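Local coordinates for protein hydrogen peroxide-inducible genes activator (Corynebacterium glutamicum, PDB 6G1D) that senses hydrogen peroxide as a LysR-type transcription factor, reacting with the oxidant by a peroxidatic mechanism and controlling the genes that peroxide induces, at the interface of chains A and B. Numbering follows the deposited sequence. Chains: chain A/B, Hydrogen peroxide-inducible genes activator.

Contact 1: the interface of chains A and B. Residues chain A 290-292; chain B 66-68, 71.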
ATOM      1  N   SER A 290      21.342  18.772  -6.281  1.00 54.84           N
ATOM      2  CA  SER A 290      21.219  19.180  -7.679  1.00 53.21           C
ATOM      3  C   SER A 290      22.092  20.414  -7.969  1.00 53.24           C
ATOM      4  O   SER A 290      22.292  21.274  -7.130  1.00 53.96           O
ATOM      5  CB  SER A 290      19.757  19.503  -8.013  1.00 53.82           C
ATOM      6  OG  SER A 290      19.605  19.927  -9.353  1.00 50.54           O
ATOM      7  N   SER A 291      22.613  20.481  -9.174  1.00 48.55           N
ATOM      8  CA  SER A 291      23.347  21.642  -9.645  1.00 51.37           C
ATOM      9  C   SER A 291      22.441  22.569 -10.467  1.00 49.47           C
ATOM     10  O   SER A 291      22.920  23.566 -11.004  1.00 50.22           O
ATOM     11  CB  SER A 291      24.523  21.168 -10.509  1.00 55.45           C
ATOM     12  OG  SER A 291      24.029  20.377 -11.574  1.00 63.98           O
ATOM     13  N   ARG A 292      21.146  22.260 -10.560  1.00 44.98           N
ATOM     14  CA  ARG A 292      20.246  22.980 -11.456  1.00 43.30           C
ATOM     15  C   ARG A 292      19.430  24.121 -10.797  1.00 47.12           C
ATOM     16  O   ARG A 292      18.386  24.530 -11.318  1.00 43.90           O
ATOM     17  CB  ARG A 292      19.321  21.982 -12.153  1.00 45.88           C
ATOM     18  CG  ARG A 292      20.057  20.977 -13.006  1.00 44.79           C
ATOM     19  CD  ARG A 292      19.089  20.025 -13.665  1.00 43.87           C
ATOM     20  NE  ARG A 292      18.317  20.672 -14.719  1.00 44.66           N
ATOM     21  CZ  ARG A 292      17.266  20.129 -15.329  1.00 42.91           C
ATOM     22  NH1 ARG A 292      16.795  18.935 -14.974  1.00 41.99           N
ATOM     23  NH2 ARG A 292      16.624  20.820 -16.268  1.00 47.47           N
TER
ATOM     24  N   VAL B  66      28.809  18.011 -10.925  1.00 52.90           N
ATOM     25  CA  VAL B  66      28.253  17.810 -12.252  1.00 47.37           C
ATOM     26  C   VAL B  66      27.625  19.130 -12.662  1.00 47.49           C
ATOM     27  O   VAL B  66      26.966  19.777 -11.821  1.00 51.30           O
ATOM     28  CB  VAL B  66      27.232  16.644 -12.224  1.00 48.21           C
ATOM     29  CG1 VAL B  66      26.654  16.332 -13.581  1.00 46.70           C
ATOM     30  CG2 VAL B  66      27.870  15.369 -11.656  1.00 51.05           C
ATOM     31  N   THR B  67      27.838  19.561 -13.906  1.00 43.36           N
ATOM     32  CA  THR B  67      27.200  20.801 -14.408  1.00 43.77           C
ATOM     33  C   THR B  67      25.692  20.573 -14.656  1.00 43.11           C
ATOM     34  O   THR B  67      25.230  19.421 -14.686  1.00 42.20           O
ATOM     35  CB  THR B  67      27.803  21.270 -15.754  1.00 43.18           C
ATOM     36  OG1 THR B  67      27.562  20.275 -16.756  1.00 41.37           O
ATOM     37  CG2 THR B  67      29.265  21.571 -15.640  1.00 44.11           C
ATOM     38  N   PRO B  68      24.931  21.673 -14.871  1.00 45.72           N
ATOM     39  CA  PRO B  68      23.527  21.485 -15.265  1.00 44.58           C
ATOM     40  C   PRO B  68      23.349  20.536 -16.456  1.00 43.00           C
ATOM     41  O   PRO B  68      22.531  19.617 -16.402  1.00 42.94           O
ATOM     42  CB  PRO B  68      23.056  22.908 -15.577  1.00 45.92           C
ATOM     43  CG  PRO B  68      23.872  23.769 -14.700  1.00 47.73           C
ATOM     44  CD  PRO B  68      25.209  23.074 -14.494  1.00 47.10           C
ATOM     45  N   GLU B  71      24.038  16.919 -15.386  1.00 45.53           N
ATOM     46  CA  GLU B  71      22.913  16.377 -14.632  1.00 44.69           C
ATOM     47  C   GLU B  71      21.754  15.958 -15.550  1.00 44.33           C
ATOM     48  O   GLU B  71      21.123  14.921 -15.334  1.00 44.82           O
ATOM     49  CB  GLU B  71      22.455  17.386 -13.583  1.00 46.01           C
ATOM     50  CG  GLU B  71      21.354  16.875 -12.650  1.00 50.87           C
ATOM     51  CD  GLU B  71      21.100  17.782 -11.454  1.00 53.81           C
ATOM     52  OE1 GLU B  71      22.136  18.240 -10.866  1.00 54.44           O
ATOM     53  OE2 GLU B  71      19.887  18.000 -11.119  1.00 58.79           O
TER
HETATM   54  O   HOH W   1      17.715  17.344 -12.786  0.61 41.34           O

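Contact 2: the interface of chains A and B. Residues chain A 53-54, 69, 73; chain B 91, 94-95.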
ATOM      1  N   GLY A  53      32.037 -15.416 -27.447  1.00 77.16           N
ATOM      2  CA  GLY A  53      32.051 -16.873 -27.599  1.00 81.02           C
ATOM      3  C   GLY A  53      30.818 -17.386 -28.322  1.00 84.22           C
ATOM      4  O   GLY A  53      30.453 -18.515 -28.147  1.00 85.03           O
ATOM      5  N   VAL A  54      30.179 -16.526 -29.116  1.00 77.85           N
ATOM      6  CA  VAL A  54      28.929 -16.832 -29.793  1.00 78.51           C
ATOM      7  C   VAL A  54      29.046 -16.408 -31.258  1.00 83.76           C
ATOM      8  O   VAL A  54      29.415 -15.261 -31.549  1.00 74.53           O
ATOM      9  CB  VAL A  54      27.769 -16.038 -29.151  1.00 78.55           C
ATOM     10  CG1 VAL A  54      26.481 -16.200 -29.935  1.00 76.57           C
ATOM     11  CG2 VAL A  54      27.526 -16.494 -27.713  1.00 90.30           C
ATOM     12  N   ALA A  69      21.266 -17.565 -32.228  1.00 87.42           N
ATOM     13  CA  ALA A  69      21.835 -16.701 -31.197  1.00 82.46           C
ATOM     14  C   ALA A  69      21.827 -15.211 -31.587  1.00 85.35           C
ATOM     15  O   ALA A  69      21.474 -14.334 -30.767  1.00 82.70           O
ATOM     16  CB  ALA A  69      23.259 -17.129 -30.886  1.00 77.53           C
ATOM     17  N   LEU A  73      19.862 -12.012 -29.852  1.00 83.32           N
ATOM     18  CA  LEU A  73      20.603 -10.849 -29.335  1.00 80.93           C
ATOM     19  C   LEU A  73      20.356  -9.522 -30.097  1.00 80.77           C
ATOM     20  O   LEU A  73      20.580  -8.435 -29.537  1.00 77.49           O
ATOM     21  CB  LEU A  73      22.089 -11.156 -29.275  1.00 77.62           C
ATOM     22  CG  LEU A  73      22.477 -12.204 -28.242  1.00 77.38           C
ATOM     23  CD1 LEU A  73      23.905 -12.701 -28.469  1.00 74.40           C
ATOM     24  CD2 LEU A  73      22.307 -11.657 -26.825  1.00 85.10           C
TER
ATOM     25  N   ALA B  91      23.773 -12.415 -23.726  1.00 75.17           N
ATOM     26  CA  ALA B  91      24.679 -13.154 -24.628  1.00 79.82           C
ATOM     27  C   ALA B  91      25.118 -14.466 -24.017  1.00 79.24           C
ATOM     28  O   ALA B  91      25.271 -15.460 -24.707  1.00 83.54           O
ATOM     29  CB  ALA B  91      25.913 -12.305 -24.954  1.00 78.68           C
ATOM     30  N   ALA B  94      22.075 -16.782 -24.647  1.00 81.27           N
ATOM     31  CA  ALA B  94      21.610 -17.105 -25.989  1.00 87.40           C
ATOM     32  C   ALA B  94      22.160 -18.395 -26.568  1.00 91.31           C
ATOM     33  O   ALA B  94      21.477 -19.137 -27.254  1.00 90.11           O
ATOM     34  CB  ALA B  94      21.881 -15.948 -26.928  1.00 82.43           C
ATOM     35  N   ASN B  95      23.436 -18.596 -26.322  1.00104.43           N
ATOM     36  CA  ASN B  95      24.181 -19.723 -26.815  1.00106.04           C
ATOM     37  C   ASN B  95      23.803 -21.102 -26.317  1.00103.49           C
ATOM     38  O   ASN B  95      23.727 -22.041 -27.079  1.00103.42           O
ATOM     39  CB  ASN B  95      25.635 -19.482 -26.488  1.00 95.96           C
ATOM     40  CG  ASN B  95      26.518 -20.513 -27.080  1.00104.71           C
ATOM     41  OD1 ASN B  95      26.075 -21.308 -27.900  1.00122.44           O
ATOM     42  ND2 ASN B  95      27.782 -20.517 -26.678  1.00115.60           N
TER

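Contact 3: the interface of chains A and B. Residues chain A 10, 15, 48, 52, 76-77, 80; chain B 12, 87-88, 91.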
ATOM      1  N   PRO A  10      31.444  -5.484 -25.060  1.00 53.86           N
ATOM      2  CA  PRO A  10      31.300  -5.001 -26.443  1.00 53.23           C
ATOM      3  C   PRO A  10      31.359  -3.490 -26.538  1.00 49.77           C
ATOM      4  O   PRO A  10      31.016  -2.784 -25.582  1.00 50.39           O
ATOM      5  CB  PRO A  10      29.929  -5.528 -26.891  1.00 52.22           C
ATOM      6  CG  PRO A  10      29.269  -6.057 -25.696  1.00 55.54           C
ATOM      7  CD  PRO A  10      30.305  -6.312 -24.645  1.00 59.59           C
ATOM      8  N   LEU A  15      28.669  -3.393 -31.979  1.00 41.50           N
ATOM      9  CA  LEU A  15      27.226  -3.563 -32.058  1.00 41.39           C
ATOM     10  C   LEU A  15      26.652  -2.955 -33.348  1.00 40.45           C
ATOM     11  O   LEU A  15      25.763  -3.563 -33.953  1.00 43.54           O
ATOM     12  CB  LEU A  15      26.521  -2.960 -30.826  1.00 40.59           C
ATOM     13  CG  LEU A  15      26.802  -3.614 -29.483  1.00 45.75           C
ATOM     14  CD1 LEU A  15      26.043  -2.884 -28.400  1.00 45.41           C
ATOM     15  CD2 LEU A  15      26.482  -5.097 -29.492  1.00 47.62           C
ATOM     16  N   LEU A  48      33.638  -9.126 -31.849  1.00 48.37           N
ATOM     17  CA  LEU A  48      32.391  -9.307 -31.114  1.00 51.37           C
ATOM     18  C   LEU A  48      32.099 -10.793 -30.879  1.00 56.08           C
ATOM     19  O   LEU A  48      31.807 -11.195 -29.761  1.00 52.43           O
ATOM     20  CB  LEU A  48      31.226  -8.650 -31.849  1.00 50.17           C
ATOM     21  CG  LEU A  48      29.855  -8.676 -31.192  1.00 49.90           C
ATOM     22  CD1 LEU A  48      29.874  -7.987 -29.829  1.00 51.64           C
ATOM     23  CD2 LEU A  48      28.846  -8.014 -32.128  1.00 48.07           C
ATOM     24  N   LEU A  52      32.314 -12.569 -27.181  1.00 62.43           N
ATOM     25  CA  LEU A  52      31.128 -13.255 -26.647  1.00 64.94           C
ATOM     26  C   LEU A  52      31.196 -14.795 -26.617  1.00 67.95           C
ATOM     27  O   LEU A  52      30.444 -15.423 -25.872  1.00 67.66           O
ATOM     28  CB  LEU A  52      29.884 -12.854 -27.424  1.00 61.47           C
ATOM     29  CG  LEU A  52      29.525 -11.357 -27.476  1.00 62.93           C
ATOM     30  CD1 LEU A  52      28.293 -11.223 -28.353  1.00 65.08           C
ATOM     31  CD2 LEU A  52      29.311 -10.688 -26.115  1.00 63.07           C
ATOM     32  N   PHE A  76      17.991  -5.896 -28.785  1.00 58.86           N
ATOM     33  CA  PHE A  76      18.837  -5.466 -27.657  1.00 61.58           C
ATOM     34  C   PHE A  76      20.155  -4.827 -28.114  1.00 61.39           C
ATOM     35  O   PHE A  76      20.451  -3.742 -27.645  1.00 54.21           O
ATOM     36  CB  PHE A  76      19.148  -6.667 -26.768  1.00 67.14           C
ATOM     37  CG  PHE A  76      17.924  -7.378 -26.259  1.00 78.31           C
ATOM     38  CD1 PHE A  76      16.931  -6.684 -25.588  1.00 82.34           C
ATOM     39  CD2 PHE A  76      17.768  -8.736 -26.446  1.00 80.69           C
ATOM     40  CE1 PHE A  76      15.803  -7.330 -25.124  1.00 87.11           C
ATOM     41  CE2 PHE A  76      16.641  -9.390 -25.984  1.00 81.02           C
ATOM     42  CZ  PHE A  76      15.656  -8.685 -25.324  1.00 82.82           C
ATOM     43  N   ALA A  77      21.003  -5.500 -28.916  1.00 52.28           N
ATOM     44  CA  ALA A  77      21.990  -4.655 -29.600  1.00 50.78           C
ATOM     45  C   ALA A  77      21.325  -3.366 -30.078  1.00 46.47           C
ATOM     46  O   ALA A  77      21.808  -2.270 -29.784  1.00 49.97           O
ATOM     47  CB  ALA A  77      22.625  -5.417 -30.755  1.00 49.78           C
ATOM     48  N   THR A  80      20.609  -0.852 -27.309  1.00 47.70           N
ATOM     49  CA  THR A  80      21.816  -0.178 -26.843  1.00 48.64           C
ATOM     50  C   THR A  80      22.161   1.007 -27.778  1.00 49.77           C
ATOM     51  O   THR A  80      22.447   2.116 -27.321  1.00 47.14           O
ATOM     52  CB  THR A  80      22.987  -1.143 -26.719  1.00 50.18           C
ATOM     53  OG1 THR A  80      22.588  -2.317 -25.980  1.00 52.22           O
ATOM     54  CG2 THR A  80      24.161  -0.470 -26.018  1.00 52.47           C
TER
ATOM     55  N   LEU B  12      31.159   3.554 -25.014  1.00 46.81           N
ATOM     56  CA  LEU B  12      30.723   3.098 -23.702  1.00 48.13           C
ATOM     57  C   LEU B  12      31.766   3.431 -22.619  1.00 47.77           C
ATOM     58  O   LEU B  12      31.398   3.889 -21.530  1.00 49.35           O
ATOM     59  CB  LEU B  12      30.393   1.614 -23.724  1.00 47.43           C
ATOM     60  CG  LEU B  12      29.111   1.313 -24.505  1.00 47.30           C
ATOM     61  CD1 LEU B  12      29.080  -0.162 -24.891  1.00 47.25           C
ATOM     62  CD2 LEU B  12      27.828   1.797 -23.778  1.00 46.03           C
ATOM     63  N   PHE B  87      22.595  -6.449 -22.857  1.00 55.11           N
ATOM     64  CA  PHE B  87      23.053  -7.188 -24.050  1.00 56.02           C
ATOM     65  C   PHE B  87      24.060  -8.252 -23.636  1.00 57.15           C
ATOM     66  O   PHE B  87      23.960  -9.398 -24.028  1.00 59.00           O
ATOM     67  CB  PHE B  87      23.692  -6.241 -25.105  1.00 54.69           C
ATOM     68  CG  PHE B  87      24.288  -6.969 -26.265  1.00 55.88           C
ATOM     69  CD1 PHE B  87      23.507  -7.316 -27.361  1.00 57.18           C
ATOM     70  CD2 PHE B  87      25.629  -7.346 -26.257  1.00 56.13           C
ATOM     71  CE1 PHE B  87      24.039  -8.042 -28.414  1.00 58.72           C
ATOM     72  CE2 PHE B  87      26.176  -8.056 -27.325  1.00 57.61           C
ATOM     73  CZ  PHE B  87      25.377  -8.404 -28.409  1.00 58.90           C
ATOM     74  N   LEU B  88      25.038  -7.851 -22.837  1.00 62.11           N
ATOM     75  CA  LEU B  88      26.105  -8.755 -22.433  1.00 63.33           C
ATOM     76  C   LEU B  88      25.563  -9.925 -21.597  1.00 68.56           C
ATOM     77  O   LEU B  88      25.937 -11.081 -21.828  1.00 69.31           O
ATOM     78  CB  LEU B  88      27.180  -7.987 -21.649  1.00 63.78           C
ATOM     79  CG  LEU B  88      28.410  -8.773 -21.211  1.00 67.80           C
ATOM     80  CD1 LEU B  88      29.070  -9.495 -22.386  1.00 72.53           C
ATOM     81  CD2 LEU B  88      29.399  -7.818 -20.532  1.00 69.52           C
ATOM     82  N   ALA B  91      23.773 -12.415 -23.726  1.00 75.17           N
ATOM     83  CA  ALA B  91      24.679 -13.154 -24.628  1.00 79.82           C
ATOM     84  C   ALA B  91      25.118 -14.466 -24.017  1.00 79.24           C
ATOM     85  O   ALA B  91      25.271 -15.460 -24.707  1.00 83.54           O
ATOM     86  CB  ALA B  91      25.913 -12.305 -24.954  1.00 78.68           C
TER

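Contact 4: the interface of chains A and B. Residues chain A 83, 86-87, 90, 101; chain B 76, 80.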
ATOM      1  N   ALA A  83      19.588   3.753 -27.266  1.00 39.17           N
ATOM      2  CA  ALA A  83      19.925   4.530 -26.073  1.00 39.39           C
ATOM      3  C   ALA A  83      21.136   5.485 -26.320  1.00 39.57           C
ATOM      4  O   ALA A  83      21.135   6.640 -25.855  1.00 39.69           O
ATOM      5  CB  ALA A  83      20.184   3.625 -24.900  1.00 39.72           C
ATOM      6  N   SER A  86      20.020   8.427 -28.430  1.00 43.83           N
ATOM      7  CA  SER A  86      19.246   9.346 -27.585  1.00 44.00           C
ATOM      8  C   SER A  86      20.154  10.215 -26.669  1.00 46.03           C
ATOM      9  O   SER A  86      19.879  11.408 -26.472  1.00 45.58           O
ATOM     10  CB  SER A  86      18.214   8.599 -26.778  1.00 43.52           C
ATOM     11  OG  SER A  86      17.483   9.538 -26.019  1.00 48.85           O
ATOM     12  N   PHE A  87      21.234   9.629 -26.141  1.00 39.02           N
ATOM     13  CA  PHE A  87      22.218  10.413 -25.372  1.00 37.79           C
ATOM     14  C   PHE A  87      22.802  11.530 -26.246  1.00 37.85           C
ATOM     15  O   PHE A  87      22.865  12.697 -25.852  1.00 38.16           O
ATOM     16  CB  PHE A  87      23.364   9.529 -24.825  1.00 38.21           C
ATOM     17  CG  PHE A  87      24.465  10.308 -24.167  1.00 38.87           C
ATOM     18  CD1 PHE A  87      24.389  10.655 -22.821  1.00 39.32           C
ATOM     19  CD2 PHE A  87      25.569  10.716 -24.888  1.00 39.06           C
ATOM     20  CE1 PHE A  87      25.379  11.422 -22.233  1.00 39.86           C
ATOM     21  CE2 PHE A  87      26.594  11.445 -24.288  1.00 40.49           C
ATOM     22  CZ  PHE A  87      26.500  11.792 -22.951  1.00 40.04           C
ATOM     23  N   HIS A  90      20.248  14.342 -27.163  1.00 41.86           N
ATOM     24  CA  HIS A  90      19.985  15.236 -26.038  1.00 41.82           C
ATOM     25  C   HIS A  90      21.159  16.127 -25.671  1.00 43.64           C
ATOM     26  O   HIS A  90      20.942  17.209 -25.091  1.00 45.99           O
ATOM     27  CB  HIS A  90      19.507  14.464 -24.832  1.00 45.23           C
ATOM     28  CG  HIS A  90      18.074  14.049 -24.923  1.00 47.93           C
ATOM     29  ND1 HIS A  90      17.658  12.900 -25.571  1.00 48.29           N
ATOM     30  CD2 HIS A  90      16.959  14.642 -24.444  1.00 48.18           C
ATOM     31  CE1 HIS A  90      16.350  12.785 -25.444  1.00 50.74           C
ATOM     32  NE2 HIS A  90      15.901  13.828 -24.766  1.00 52.06           N
ATOM     33  N   PRO A 101      13.435  17.246 -21.195  1.00 46.58           N
ATOM     34  CA  PRO A 101      12.546  16.695 -20.188  1.00 46.46           C
ATOM     35  C   PRO A 101      12.688  17.348 -18.835  1.00 45.69           C
ATOM     36  O   PRO A 101      13.796  17.671 -18.422  1.00 45.24           O
ATOM     37  CB  PRO A 101      12.982  15.220 -20.096  1.00 47.75           C
ATOM     38  CG  PRO A 101      13.598  14.923 -21.408  1.00 47.29           C
ATOM     39  CD  PRO A 101      14.277  16.198 -21.818  1.00 47.73           C
TER
ATOM     40  N   PHE B  76      20.493   9.604 -19.447  1.00 42.95           N
ATOM     41  CA  PHE B  76      20.625   9.031 -20.800  1.00 42.24           C
ATOM     42  C   PHE B  76      21.899   8.199 -20.902  1.00 41.61           C
ATOM     43  O   PHE B  76      21.906   7.148 -21.551  1.00 41.36           O
ATOM     44  CB  PHE B  76      20.528  10.128 -21.863  1.00 41.99           C
ATOM     45  CG  PHE B  76      19.184  10.832 -21.861  1.00 42.78           C
ATOM     46  CD1 PHE B  76      18.060  10.243 -22.458  1.00 43.41           C
ATOM     47  CD2 PHE B  76      19.029  12.059 -21.208  1.00 43.08           C
ATOM     48  CE1 PHE B  76      16.828  10.874 -22.417  1.00 44.65           C
ATOM     49  CE2 PHE B  76      17.790  12.689 -21.182  1.00 44.19           C
ATOM     50  CZ  PHE B  76      16.686  12.105 -21.780  1.00 44.66           C
ATOM     51  N   THR B  80      22.122   3.974 -21.478  1.00 41.59           N
ATOM     52  CA  THR B  80      22.975   3.350 -22.479  1.00 41.20           C
ATOM     53  C   THR B  80      23.796   2.210 -21.868  1.00 41.61           C
ATOM     54  O   THR B  80      23.861   1.106 -22.420  1.00 42.02           O
ATOM     55  CB  THR B  80      23.892   4.392 -23.166  1.00 40.50           C
ATOM     56  OG1 THR B  80      23.108   5.526 -23.598  1.00 40.37           O
ATOM     57  CG2 THR B  80      24.602   3.757 -24.359  1.00 40.38           C
TER
HETATM   58  O   HOH W   2      19.878   7.238 -23.618  1.00 48.44           O

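Contact 1: the interface of chains A and B
The aliphatic stretch of A:Arg292 runs against the carboxylate end of B:Glu71, the two side chains crossing obliquely, with CG of A:Arg292 3.7 Å from the carboxylate carbon CD of B:Glu71. The arginine methylenes supply the apolar part; polar groups ring it. B:Glu71 reaches in with CG anti to its backbone N (chi1 -175°) and an extended chain, which carries both carboxylate oxygens to the loop of chain A. OE2 takes the hydroxyl OG of A:Ser290 on its syn lone pair at 2.6 Å. OE1 accepts two bonds from A:Ser291: the backbone N comes in at 2.8 Å, nearly straight at the hydrogen and on the syn side, while the hydroxyl OG drops in from above the carboxylate plane at 2.9 Å. That same OG makes a weak bond to the carbonyl O of B:Val66. Within chain A, A:Arg292 N donates to A:Ser290 OG at 3.0 Å, which probably helps orient that hydroxyl. Outermost, the guanidinium stands 86° from the carboxylate plane and makes no direct salt bridge; its NH1 reaches OE2 through a water. The loop 290-292 lies just ahead of helix 293-316 of one chain and receives the first turn of helix 68-95 of the other.

Contact 2: the interface of chains A and B
A:Leu73 lies against B:Ala91 and B:Ala94 where the long linker helices of two LysR-family subunits meet, near the end of helix 68-95 in chain B. The apolar contacts carry this patch. A:Leu73 holds CG anti to its carbonyl carbon (chi1 -68°), and its branched end faces the alanine-lined surface of the partner helix. CD2 touches the backbone of B:Ala91, 3.6 Å from CA, and CD1 lies alongside the same residue at 3.9 Å from CA. The branch point CG meets the methyl CB of B:Ala94 at 4.0 Å. The small alanine side chains probably allow the leucine to approach the helix backbone. A second apolar pair is formed by A:Val54 and B:Asn95, whose side chains run antiparallel alongside each other: the CG2 methyl of the valine rests 3.7 Å from CB of the asparagine, on the aliphatic part of that side chain. A:Ala69, one turn before A:Leu73, adds looser cover near B:Ala94. Polar groups only approach one another. With CG anti to its backbone N (chi1 -174°), B:Asn95 carries its amide past A:Val54 toward A:Gly53, but ND2 stays 3.6 Å from the A:Gly53 carbonyl O, too far for a hydrogen bond.

Contact 3: the interface of chains A and B
B:Phe87 pushes its ring into a pocket of chain A formed by A:Leu15, A:Leu52, A:Ala77 and A:Pro10, and this is the tightly packed part of the contact. With CG anti to the backbone N (chi1 174°), the ring points away from its own helix into the junction between the partner's winged helix-turn-helix domain and its linker helix. The methyl CD2 of A:Leu15 lies over one ring face, 3.6 Å from its plane and nearer the CE2-CZ edge than the middle, a CH-pi contact. Around the ring, CB of A:Ala77 touches CE1 at 3.8 Å, CG of A:Pro10 meets CD2 at 3.9 Å, and CD1 of A:Leu52 reaches CE2 at 3.9 Å; the leucine runs nearly perpendicular to the phenylalanine. These contacts, coming from several directions, should restrict rotation of the ring.

Beyond the ring the contacts are fewer and mostly methyl to methyl. The other branch of A:Leu52, CD2, touches CD1 of B:Leu88 and the methyl CB of B:Ala91, each at 3.9 Å, and CD of A:Pro10 lies 4.1 Å from B:Leu88 CD1. Farther out, B:Leu12 brings its CD1 methyl up to the carbonyl O of A:Pro10. A:Thr80 skirts the ring base, its hydroxyl turned back to A:Phe76 O by a hydrogen bond within its helix. The pocket draws on the A:Pro10 segment and helices 12-24, 38-52 and 68-93 of chain A, tying its DNA-binding domain to linker helix 68-95 of chain B.

Contact 4: the interface of chains A and B
B:Phe76 stacks its ring on the imidazole of A:His90, the planes 19° apart and the centroids 4.0 Å from each other. The stack is offset: CZ of the phenylalanine sits over the centre of the imidazole, 3.5 Å above its plane, whereas ND1 of A:His90 faces the rim of the phenyl ring. The histidine is held by a bond from ND1 to the carbonyl O of A:Ser86 one turn earlier, 2.8 Å long and 5° out of the ring plane, which should fix the imidazole's rotation and present its face to the partner. B:Phe76 has CG anti to its carbonyl carbon (chi1 -63°), which swings the ring across helix 68-93 of chain A and over the imidazole of A:His90. A:Pro101 approaches the ring tip more loosely, and the hydroxyl of A:Ser86 lies near CD1. At the base of the side chain, A:Phe87 crosses B:Phe76 at a slant, its CA 3.9 Å from CB of B:Phe76. Farther along the paired linker helices, the methyl CB of A:Ala83 lies 3.7 Å from CA of B:Thr80. The threonine hydroxyl bonds within its own helix to B:Phe76 O and weakly to A:Ala83 O. A water joins the two carbonyls, 2.6 Å from A:Ala83 O and 2.9 Å from B:Phe76 O.

All four contacts use linker helix 68-95 of chain B, contacts 2 to 4 also with helix 68-93 of chain A; contact 1 joins its start to a loop of chain A's regulatory domain. Contacts 2 and 3, about 10 Å apart between C-alpha centres, share B:Ala91. Contact 4 lies about 17 Å from contact 3 and 16 Å from contact 1; contacts 1 and 2 stand about 39 Å apart. A:Phe87 of contact 4 matches B:Phe87 of contact 3. The two-fold axis repeats every contact with the chains exchanged. LysR-type regulators commonly dimerise through this helix, and the pair is probably a biological dimer within the deposited tetramer.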